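PDB 2AHR: putative pyrroline carboxylate reductase, which probably catalyses the NAD(P)H-dependent reduction of 1-pyrroline-5-carboxylate to L-proline, the last step of proline biosynthesis. Local coordinates for residues 157-162 against 254-259. Residues are numbered along the deposited sequence; the frame is centred on the assembly and turned at random.
Sequences DFDTFT and DKAKSL. With NA (sodium ion), chain R; FMT (formic acid), chain T.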
loop_
_atom_site.group_PDB
_atom_site.type_symbol
_atom_site.label_atom_id
_atom_site.label_comp_id
_atom_site.label_asym_id
_atom_site.label_seq_id
_atom_site.Cartn_x
_atom_site.Cartn_y
_atom_site.Cartn_z
ATOM N N ASP E 157 28.633 6.892 19.737
ATOM C CA ASP E 157 28.048 5.683 19.146
ATOM C C ASP E 157 27.161 4.934 20.132
ATOM O O ASP E 157 26.706 3.836 19.838
ATOM C CB ASP E 157 29.137 4.741 18.635
ATOM C CG ASP E 157 29.900 5.303 17.439
ATOM O OD1 ASP E 157 29.300 5.935 16.529
ATOM O OD2 ASP E 157 31.127 5.092 17.408
ATOM N N PHE E 158 26.933 5.509 21.304
ATOM C CA PHE E 158 26.163 4.809 22.339
ATOM C C PHE E 158 24.718 4.540 21.989
ATOM O O PHE E 158 24.184 3.509 22.375
ATOM C CB PHE E 158 26.270 5.498 23.697
ATOM C CG PHE E 158 27.159 4.763 24.659
ATOM C CD1 PHE E 158 28.506 4.552 24.348
ATOM C CD2 PHE E 158 26.644 4.244 25.850
ATOM C CE1 PHE E 158 29.343 3.850 25.214
ATOM C CE2 PHE E 158 27.462 3.553 26.730
ATOM C CZ PHE E 158 28.830 3.356 26.411
ATOM N N ASP E 159 24.092 5.461 21.261
ATOM C CA ASP E 159 22.672 5.312 20.887
ATOM C C ASP E 159 22.481 4.173 19.866
ATOM O O ASP E 159 21.547 3.398 19.975
ATOM C CB ASP E 159 22.106 6.630 20.324
ATOM C CG ASP E 159 21.822 7.672 21.406
ATOM O OD1 ASP E 159 21.809 7.365 22.629
ATOM O OD2 ASP E 159 21.590 8.823 21.014
ATOM N N THR E 160 23.368 4.107 18.877
ATOM C CA THR E 160 23.414 3.004 17.928
ATOM C C THR E 160 23.722 1.671 18.610
ATOM O O THR E 160 23.132 0.661 18.254
ATOM C CB THR E 160 24.465 3.269 16.795
ATOM O OG1 THR E 160 24.208 4.544 16.203
ATOM C CG2 THR E 160 24.402 2.218 15.707
ATOM N N PHE E 161 24.632 1.660 19.592
ATOM C CA PHE E 161 24.952 0.424 20.301
ATOM C C PHE E 161 23.742 0.015 21.162
ATOM O O PHE E 161 23.431 -1.164 21.276
ATOM C CB PHE E 161 26.204 0.601 21.184
ATOM C CG PHE E 161 26.688 -0.671 21.837
ATOM C CD1 PHE E 161 27.784 -1.361 21.311
ATOM C CD2 PHE E 161 26.080 -1.155 22.990
ATOM C CE1 PHE E 161 28.249 -2.524 21.911
ATOM C CE2 PHE E 161 26.531 -2.335 23.616
ATOM C CZ PHE E 161 27.617 -3.022 23.076
ATOM N N THR E 162 23.072 0.989 21.771
ATOM C CA THR E 162 21.808 0.735 22.496
ATOM C C THR E 162 20.816 -0.056 21.630
ATOM O O THR E 162 20.144 -0.978 22.117
ATOM C CB THR E 162 21.171 2.060 22.944
ATOM O OG1 THR E 162 22.100 2.776 23.772
ATOM C CG2 THR E 162 19.838 1.832 23.695
ATOM N N ASP E 254 16.099 7.047 17.323
ATOM C CA ASP E 254 15.332 8.300 17.466
ATOM C C ASP E 254 14.854 8.470 18.913
ATOM O O ASP E 254 14.942 9.550 19.485
ATOM C CB ASP E 254 14.081 8.317 16.575
ATOM C CG ASP E 254 14.380 8.574 15.122
ATOM O OD1 ASP E 254 15.522 8.958 14.767
ATOM O OD2 ASP E 254 13.437 8.386 14.322
ATOM N N LYS E 255 14.344 7.397 19.498
ATOM C CA LYS E 255 13.849 7.472 20.872
ATOM C C LYS E 255 14.993 7.744 21.823
ATOM O O LYS E 255 14.873 8.581 22.710
ATOM C CB LYS E 255 13.131 6.188 21.280
ATOM C CG LYS E 255 12.597 6.233 22.721
ATOM C CD LYS E 255 11.443 7.264 22.816
ATOM C CE LYS E 255 10.893 7.353 24.232
ATOM N NZ LYS E 255 9.683 8.214 24.211
ATOM N N ALA E 256 16.109 7.027 21.649
ATOM C CA ALA E 256 17.277 7.271 22.479
ATOM C C ALA E 256 17.666 8.750 22.368
ATOM O O ALA E 256 17.925 9.394 23.387
ATOM C CB ALA E 256 18.459 6.332 22.090
ATOM N N LYS E 257 17.693 9.291 21.144
ATOM C CA LYS E 257 18.017 10.703 20.934
ATOM C C LYS E 257 17.057 11.640 21.671
ATOM O O LYS E 257 17.499 12.619 22.271
ATOM C CB LYS E 257 18.080 11.080 19.449
ATOM C CG LYS E 257 19.329 10.574 18.733
ATOM C CD LYS E 257 19.129 10.623 17.214
ATOM C CE LYS E 257 20.427 10.251 16.457
ATOM N NZ LYS E 257 20.173 10.146 14.978
ATOM N N SER E 258 15.761 11.356 21.652
ATOM C CA SER E 258 14.820 12.290 22.285
ATOM C C SER E 258 14.862 12.218 23.807
ATOM O O SER E 258 14.593 13.203 24.474
ATOM C CB SER E 258 13.389 12.096 21.774
ATOM O OG SER E 258 12.830 10.907 22.290
ATOM N N LEU E 259 15.209 11.060 24.362
ATOM C CA LEU E 259 15.344 10.951 25.826
ATOM C C LEU E 259 16.401 11.921 26.386
ATOM O O LEU E 259 17.405 12.244 25.729
ATOM C CB LEU E 259 15.664 9.510 26.258
ATOM C CG LEU E 259 14.523 8.498 26.163
ATOM C CD1 LEU E 259 15.085 7.108 26.302
ATOM C CD2 LEU E 259 13.430 8.754 27.222
ATOM O OXT LEU E 259 16.272 12.411 27.516
HETATM NA NA NA R . 19.227 11.392 24.245
HETATM C C FMT T . 18.154 8.041 12.931
HETATM O O1 FMT T . 18.151 8.405 14.109
HETATM O O2 FMT T . 17.195 8.153 12.162
HETATM O O HOH W 1 21.208 10.933 23.005
HETATM O O HOH W 2 20.491 13.432 23.905
#
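The carboxylate of Asp159 turns one face to the methyl of Ala256. CB of Ala256 lies almost squarely over that face, 3.5 Å from Asp159 OD1. The contact joins the first turn of helix 158-185 to the last turn of helix 241-258, within the all-helical dimerisation part of the reductase. On the same side of the carboxylate, but well off the perpendicular, CG of Lys257 comes within 3.7 Å of Asp159 OD2. With CG of Asp159 anti to its carbonyl carbon (chi1 -76°), the carboxylate reaches across to the other helix.

Here the C-terminal carbonyls hold a sodium ion. Ala256 O, Lys257 O and Leu259 O bind it, with Gly92 O and two waters completing six ligands. One of these waters donates to Asp159 OD2 at 2.9 Å. Asp159 is thus a second-shell residue that helps orient a metal-bound water. Gly92 follows Ala91, an NADP-binding residue, so the ion links the chain's C-terminal end to the cofactor-binding region.

Lys257 forms no direct ion pair with Asp159: its NZ is 6.3 Å from Asp159 OD2. Its extended chain instead carries Lys257 NZ to O1 of a formic acid, 2.8 Å away, in a hydrogen bond; the acid is probably from the crystallisation liquor. In helix 158-185, Phe158 O accepts from both Thr162 N and Thr162 OG1. These donors approach opposite faces of the carbonyl plane, with Thr162 OG1 2.6 Å from Phe158 O.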